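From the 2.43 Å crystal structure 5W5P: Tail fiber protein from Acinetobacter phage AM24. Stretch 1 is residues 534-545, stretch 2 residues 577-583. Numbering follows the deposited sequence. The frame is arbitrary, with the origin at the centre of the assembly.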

# COMPACT_ATOMS: atom_id res chain seq x y z
N ASP A 534 -31.06 3.45 -35.94
CA ASP A 534 -29.98 3.72 -36.88
C ASP A 534 -29.37 5.09 -36.59
O ASP A 534 -30.07 6.05 -36.30
CB ASP A 534 -30.49 3.67 -38.32
CG ASP A 534 -31.11 2.33 -38.69
OD1 ASP A 534 -30.81 1.32 -38.02
OD2 ASP A 534 -31.90 2.29 -39.65
N VAL A 535 -28.04 5.16 -36.68
CA VAL A 535 -27.32 6.42 -36.56
C VAL A 535 -26.48 6.61 -37.82
O VAL A 535 -25.94 5.65 -38.37
CB VAL A 535 -26.44 6.47 -35.30
CG1 VAL A 535 -27.31 6.62 -34.06
CG2 VAL A 535 -25.56 5.23 -35.21
N TYR A 536 -26.38 7.85 -38.27
CA TYR A 536 -25.79 8.16 -39.57
C TYR A 536 -24.46 8.89 -39.40
O TYR A 536 -24.24 9.59 -38.40
CB TYR A 536 -26.76 8.98 -40.41
CG TYR A 536 -28.17 8.42 -40.37
CD1 TYR A 536 -28.52 7.32 -41.15
CD2 TYR A 536 -29.13 8.97 -39.54
CE1 TYR A 536 -29.80 6.80 -41.11
CE2 TYR A 536 -30.42 8.45 -39.49
CZ TYR A 536 -30.75 7.36 -40.29
OH TYR A 536 -32.02 6.84 -40.25
N VAL A 537 -23.58 8.71 -40.38
CA VAL A 537 -22.23 9.26 -40.36
C VAL A 537 -22.04 10.15 -41.58
O VAL A 537 -22.45 9.79 -42.69
CB VAL A 537 -21.17 8.15 -40.33
CG1 VAL A 537 -19.77 8.73 -40.50
CG2 VAL A 537 -21.26 7.34 -39.04
N ALA A 538 -21.42 11.31 -41.37
CA ALA A 538 -20.91 12.15 -42.44
C ALA A 538 -19.41 12.31 -42.23
O ALA A 538 -18.96 12.65 -41.13
CB ALA A 538 -21.60 13.51 -42.46
N ALA A 539 -18.64 12.06 -43.28
CA ALA A 539 -17.19 12.11 -43.24
C ALA A 539 -16.66 13.22 -44.15
O ALA A 539 -17.30 13.60 -45.13
CB ALA A 539 -16.57 10.77 -43.66
N SER A 540 -15.47 13.71 -43.82
CA SER A 540 -14.83 14.73 -44.64
C SER A 540 -13.32 14.51 -44.59
O SER A 540 -12.75 14.37 -43.51
CB SER A 540 -15.18 16.13 -44.14
OG SER A 540 -14.65 17.12 -45.00
N LEU A 541 -12.69 14.48 -45.76
CA LEU A 541 -11.24 14.33 -45.85
C LEU A 541 -10.60 15.67 -45.51
O LEU A 541 -10.59 16.60 -46.32
CB LEU A 541 -10.84 13.87 -47.25
CG LEU A 541 -9.36 13.59 -47.49
CD1 LEU A 541 -8.88 12.43 -46.63
CD2 LEU A 541 -9.09 13.33 -48.97
N THR A 542 -10.06 15.79 -44.29
CA THR A 542 -9.44 17.03 -43.85
C THR A 542 -7.97 17.12 -44.22
O THR A 542 -7.43 18.22 -44.32
CB THR A 542 -9.58 17.19 -42.33
OG1 THR A 542 -8.52 16.49 -41.66
CG2 THR A 542 -10.91 16.66 -41.86
N GLY A 543 -7.30 15.99 -44.42
CA GLY A 543 -5.89 16.00 -44.73
C GLY A 543 -5.48 14.74 -45.45
O GLY A 543 -6.10 13.68 -45.27
N PHE A 544 -4.44 14.85 -46.26
CA PHE A 544 -3.92 13.69 -46.98
C PHE A 544 -2.47 13.97 -47.37
O PHE A 544 -2.14 15.09 -47.77
CB PHE A 544 -4.76 13.38 -48.23
CG PHE A 544 -4.24 12.22 -49.03
CD1 PHE A 544 -4.57 10.92 -48.70
CD2 PHE A 544 -3.41 12.43 -50.12
CE1 PHE A 544 -4.09 9.86 -49.43
CE2 PHE A 544 -2.93 11.37 -50.86
CZ PHE A 544 -3.27 10.08 -50.51
N THR A 545 -1.63 12.95 -47.24
CA THR A 545 -0.27 13.03 -47.73
C THR A 545 0.22 11.62 -48.02
O THR A 545 -0.19 10.67 -47.36
CB THR A 545 0.68 13.74 -46.75
OG1 THR A 545 2.03 13.61 -47.21
CG2 THR A 545 0.56 13.16 -45.37
N LYS A 577 -22.38 -0.60 -41.01
CA LYS A 577 -21.01 -0.18 -41.22
C LYS A 577 -20.93 0.95 -42.25
O LYS A 577 -21.86 1.20 -43.01
CB LYS A 577 -20.14 -1.35 -41.68
CG LYS A 577 -20.15 -2.53 -40.72
CD LYS A 577 -19.36 -3.71 -41.26
CE LYS A 577 -19.51 -4.92 -40.36
NZ LYS A 577 -19.07 -6.17 -41.04
N TYR A 578 -19.79 1.63 -42.25
CA TYR A 578 -19.49 2.66 -43.23
C TYR A 578 -18.14 2.34 -43.85
O TYR A 578 -17.15 2.19 -43.13
CB TYR A 578 -19.49 4.06 -42.60
CG TYR A 578 -20.87 4.67 -42.51
CD1 TYR A 578 -21.70 4.41 -41.43
CD2 TYR A 578 -21.35 5.50 -43.52
CE1 TYR A 578 -22.96 4.96 -41.35
CE2 TYR A 578 -22.62 6.06 -43.45
CZ TYR A 578 -23.42 5.78 -42.36
OH TYR A 578 -24.68 6.32 -42.26
N LEU A 579 -18.10 2.22 -45.17
CA LEU A 579 -16.87 1.99 -45.90
C LEU A 579 -16.33 3.34 -46.37
O LEU A 579 -16.99 4.04 -47.14
CB LEU A 579 -17.10 1.07 -47.10
CG LEU A 579 -17.98 -0.17 -46.91
CD1 LEU A 579 -18.09 -0.93 -48.23
CD2 LEU A 579 -17.44 -1.08 -45.82
N LEU A 580 -15.13 3.69 -45.92
CA LEU A 580 -14.46 4.90 -46.38
C LEU A 580 -13.58 4.56 -47.57
O LEU A 580 -12.84 3.56 -47.55
CB LEU A 580 -13.63 5.52 -45.26
CG LEU A 580 -14.43 6.09 -44.08
CD1 LEU A 580 -14.61 5.04 -42.99
CD2 LEU A 580 -13.77 7.34 -43.52
N LYS A 581 -13.66 5.36 -48.63
CA LYS A 581 -13.00 5.06 -49.89
C LYS A 581 -12.31 6.30 -50.44
O LYS A 581 -12.79 7.43 -50.27
CB LYS A 581 -13.98 4.52 -50.93
CG LYS A 581 -15.05 3.59 -50.40
CD LYS A 581 -16.07 3.29 -51.47
CE LYS A 581 -17.08 2.28 -51.01
NZ LYS A 581 -17.96 1.87 -52.15
N LEU A 582 -11.19 6.08 -51.13
CA LEU A 582 -10.45 7.14 -51.80
C LEU A 582 -10.35 6.84 -53.29
O LEU A 582 -10.24 5.68 -53.70
CB LEU A 582 -9.04 7.30 -51.20
CG LEU A 582 -8.99 7.77 -49.75
CD1 LEU A 582 -7.57 7.72 -49.21
CD2 LEU A 582 -9.57 9.17 -49.62
N SER A 583 -10.38 7.90 -54.09
CA SER A 583 -10.34 7.79 -55.54
C SER A 583 -8.92 8.05 -56.06
O SER A 583 -7.98 8.30 -55.30
CB SER A 583 -11.34 8.76 -56.17
OG SER A 583 -11.10 10.09 -55.75

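In the middle of the contact, the methyl CB of Ala539 lies 4.4 Å from CD2 of Leu580; the leucine reaches farther from its backbone than the alanine methyl, yet the contact stays loose. Farther along, Leu582 meets two partners: CD2 of Leu582 is 4.2 Å from CD2 of Leu541, and CD1 of Leu582 is 4.1 Å from CE1 of Phe544, whose t rotamer (chi1 178°) accompanies this reach. The branched end of Leu582 suits a site with two apolar neighbours.

The two strands carrying these residues run in nearly the same direction (12° between their axes), but the axes come no closer than 8.7 Å, too far for backbone pairing, so side chains fill the space between them. Val537, Ala539 and Leu541, alternate residues of the first strand, match Tyr578, Leu580 and Leu582 of the second in that order, all with CA-to-CB bonds toward the other stretch; Phe544 also points toward it. The spacing widens along this series, from 7.7 Å between the CA atoms of Val537 and Tyr578 to 9.4 Å between those of Leu541 and Leu582.

At the other end, the Tyr578 ring lies flat against Val537: CB of Val537 sits 3.7 Å from the centroid of the Tyr578 ring, 8° off the normal, a CH-pi contact, while CG2 of Val537 is 3.7 Å from CE1 of Tyr578. A compact beta-branched side chain fits well over this aromatic face. Tyr578 is buried and has the largest area covered by the other stretch (86 Å²), followed by the buried Leu582 (55 Å²) and Val537 (50 Å²).

The same tyrosine supplies the polar edge. OH of Tyr578 accepts a weak hydrogen bond from N of Val537 (3.2 Å, 155° at the hydrogen), lies 3.4 Å from CA of Tyr536, and bonds elsewhere in the structure. Tyrosine thus combines an apolar face with a polar tip. In all, 299 Å² is buried, counting both sides.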